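Local coordinates for magnesium and cobalt efflux protein CorC (Pseudomonas aeruginosa, PDB 3LLB) that probably takes part in magnesium and cobalt ion transport, the fragment here being its C-terminal transporter-associated domain, at residues 59-64 with 76-81. Residues are numbered along the deposited sequence; the frame is centred on the assembly and turned at random.
Sequences GEFRFR and LRLSPL
Leu78 packs against Phe61 and Phe63, two aromatic residues of the neighbouring antiparallel strand. With CG anti to the backbone N (chi1 -171°), the leucine leans across to the 59-64 segment. CB itself makes no close contact with that segment, but carries CG to 3.7 Å from CD1 of Phe61. From there the branches separate: CD2 lies near CD1 and CE1 of Phe61, meeting that ring obliquely, whereas CD1 lies over one face of the Phe63 ring, 3.6 Å from its centroid and 18° off the normal, a CH-pi contact. The same CD1 methyl also touches CB of Phe61 at 3.6 Å. Phe22 and Phe26 of helix 19-26 also meet Leu78, and Val38 and Val42 of helix 38-46 pack on Phe63, so this side of the sheet faces the helices.

The backbones carry the pairing of a beta hairpin. Arg62 with Ser79 and Arg64 with Arg77 are hydrogen-bonded pairs, each joined by two bonds; Arg62 N meets Ser79 O at 2.8 Å. Past Pro80, Leu81 N still reaches Glu60 O at 2.8 Å, approaching from above the carbonyl plane.

Arg62, Arg64, Arg77 and Ser79 occupy the other side. Leu81 CD2 sits over one face of the Arg62 guanidinium, displaced toward its rim near NH2, which is salt-bridged to Glu57. Arg64 and Arg77 run alongside each other in the same direction, their NH1 atoms 4.3 Å apart; Asn53 OD1 takes a hydrogen bond from Arg64 NH2, and Asp10 forms a salt bridge with Arg77 NE. The hairpin is thus two-faced, apolar toward the helices and rich in arginine on the reverse, where Glu57 and Asp10 supply counter-charges and Asp10 probably offsets part of the repulsion between the paired arginines.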
loop_
_atom_site.group_PDB
_atom_site.type_symbol
_atom_site.label_atom_id
_atom_site.label_comp_id
_atom_site.label_asym_id
_atom_site.label_seq_id
_atom_site.Cartn_x
_atom_site.Cartn_y
_atom_site.Cartn_z
ATOM N N GLY A 59 -2.161 0.676 -10.473
ATOM C CA GLY A 59 -1.800 -0.553 -11.148
ATOM C C GLY A 59 -3.049 -1.355 -11.150
ATOM O O GLY A 59 -4.129 -0.799 -11.446
ATOM N N GLU A 60 -2.888 -2.627 -10.793
ATOM C CA GLU A 60 -3.976 -3.614 -10.761
ATOM C C GLU A 60 -4.492 -3.838 -9.354
ATOM O O GLU A 60 -5.111 -4.849 -9.086
ATOM C CB GLU A 60 -3.482 -4.898 -11.349
ATOM C CG GLU A 60 -3.356 -4.770 -12.850
ATOM C CD GLU A 60 -4.728 -4.867 -13.548
ATOM O OE1 GLU A 60 -5.412 -5.940 -13.492
ATOM O OE2 GLU A 60 -5.125 -3.884 -14.151
ATOM N N PHE A 61 -4.275 -2.857 -8.485
ATOM C CA PHE A 61 -4.691 -2.952 -7.095
ATOM C C PHE A 61 -5.411 -1.752 -6.583
ATOM O O PHE A 61 -5.168 -0.641 -7.031
ATOM C CB PHE A 61 -3.484 -3.194 -6.210
ATOM C CG PHE A 61 -2.770 -4.478 -6.496
ATOM C CD1 PHE A 61 -3.209 -5.652 -5.957
ATOM C CD2 PHE A 61 -1.683 -4.503 -7.350
ATOM C CE1 PHE A 61 -2.573 -6.837 -6.244
ATOM C CE2 PHE A 61 -1.045 -5.712 -7.638
ATOM C CZ PHE A 61 -1.496 -6.855 -7.083
ATOM N N ARG A 62 -6.313 -2.016 -5.638
ATOM C CA ARG A 62 -6.919 -1.032 -4.786
ATOM C C ARG A 62 -6.218 -1.031 -3.399
ATOM O O ARG A 62 -5.962 -2.092 -2.784
ATOM C CB ARG A 62 -8.432 -1.271 -4.669
ATOM C CG ARG A 62 -9.112 -0.305 -3.677
ATOM C CD ARG A 62 -10.659 -0.440 -3.502
ATOM N NE ARG A 62 -11.384 -0.316 -4.759
ATOM C CZ ARG A 62 -11.783 -1.340 -5.524
ATOM N NH1 ARG A 62 -11.555 -2.613 -5.156
ATOM N NH2 ARG A 62 -12.416 -1.099 -6.673
ATOM N N PHE A 63 -5.884 0.180 -2.930
ATOM C CA PHE A 63 -5.254 0.402 -1.645
ATOM C C PHE A 63 -6.185 1.227 -0.763
ATOM O O PHE A 63 -6.431 2.379 -1.053
ATOM C CB PHE A 63 -3.967 1.203 -1.824
ATOM C CG PHE A 63 -2.845 0.471 -2.584
ATOM C CD1 PHE A 63 -1.743 0.003 -1.915
ATOM C CD2 PHE A 63 -2.853 0.366 -3.991
ATOM C CE1 PHE A 63 -0.701 -0.633 -2.598
ATOM C CE2 PHE A 63 -1.817 -0.227 -4.637
ATOM C CZ PHE A 63 -0.737 -0.727 -3.922
ATOM N N ARG A 64 -6.654 0.618 0.321
ATOM C CA ARG A 64 -7.548 1.276 1.285
ATOM C C ARG A 64 -6.776 1.490 2.579
ATOM O O ARG A 64 -6.128 0.531 3.112
ATOM C CB ARG A 64 -8.784 0.421 1.506
ATOM C CG ARG A 64 -9.681 0.871 2.637
ATOM C CD ARG A 64 -10.789 -0.114 2.902
ATOM N NE ARG A 64 -11.240 0.052 4.285
ATOM C CZ ARG A 64 -11.547 -0.935 5.137
ATOM N NH1 ARG A 64 -11.467 -2.228 4.780
ATOM N NH2 ARG A 64 -11.955 -0.626 6.369
ATOM N N LEU A 76 -2.324 -0.705 5.014
ATOM C CA LEU A 76 -3.163 -0.630 3.845
ATOM C C LEU A 76 -3.836 -1.971 3.710
ATOM O O LEU A 76 -3.225 -2.983 4.002
ATOM C CB LEU A 76 -2.311 -0.358 2.594
ATOM C CG LEU A 76 -1.701 1.008 2.870
ATOM C CD1 LEU A 76 -0.282 1.027 2.621
ATOM C CD2 LEU A 76 -2.547 2.087 2.225
ATOM N N ARG A 77 -5.082 -1.999 3.274
ATOM C CA ARG A 77 -5.694 -3.192 2.746
ATOM C C ARG A 77 -5.579 -3.192 1.227
ATOM O O ARG A 77 -5.995 -2.271 0.585
ATOM C CB ARG A 77 -7.147 -3.253 3.129
ATOM C CG ARG A 77 -7.856 -4.509 2.749
ATOM C CD ARG A 77 -9.072 -4.736 3.596
ATOM N NE ARG A 77 -9.889 -5.814 3.029
ATOM C CZ ARG A 77 -10.701 -6.593 3.706
ATOM N NH1 ARG A 77 -10.818 -6.449 5.014
ATOM N NH2 ARG A 77 -11.379 -7.539 3.068
ATOM N N LEU A 78 -4.972 -4.222 0.706
ATOM C CA LEU A 78 -4.737 -4.394 -0.736
ATOM C C LEU A 78 -5.761 -5.337 -1.329
ATOM O O LEU A 78 -5.904 -6.420 -0.824
ATOM C CB LEU A 78 -3.352 -4.967 -0.933
ATOM C CG LEU A 78 -2.841 -5.029 -2.358
ATOM C CD1 LEU A 78 -2.356 -3.648 -2.871
ATOM C CD2 LEU A 78 -1.735 -6.070 -2.494
ATOM N N SER A 79 -6.512 -4.917 -2.332
ATOM C CA SER A 79 -7.508 -5.747 -3.031
ATOM C C SER A 79 -7.080 -5.781 -4.516
ATOM O O SER A 79 -6.711 -4.767 -5.077
ATOM C CB SER A 79 -8.914 -5.100 -2.913
ATOM O OG SER A 79 -9.385 -4.965 -1.591
ATOM N N PRO A 80 -7.153 -6.949 -5.199
ATOM C CA PRO A 80 -6.939 -6.904 -6.663
ATOM C C PRO A 80 -8.052 -6.198 -7.426
ATOM O O PRO A 80 -9.200 -6.327 -7.032
ATOM C CB PRO A 80 -6.972 -8.382 -7.077
ATOM C CG PRO A 80 -7.675 -9.105 -5.981
ATOM C CD PRO A 80 -7.407 -8.317 -4.707
ATOM N N LEU A 81 -7.771 -5.503 -8.528
ATOM C CA LEU A 81 -8.879 -4.879 -9.286
ATOM C C LEU A 81 -9.808 -5.847 -10.083
ATOM O O LEU A 81 -11.027 -5.679 -10.077
ATOM C CB LEU A 81 -8.378 -3.761 -10.213
ATOM C CG LEU A 81 -7.888 -2.442 -9.624
ATOM C CD1 LEU A 81 -7.424 -1.490 -10.754
ATOM C CD2 LEU A 81 -8.951 -1.798 -8.756
#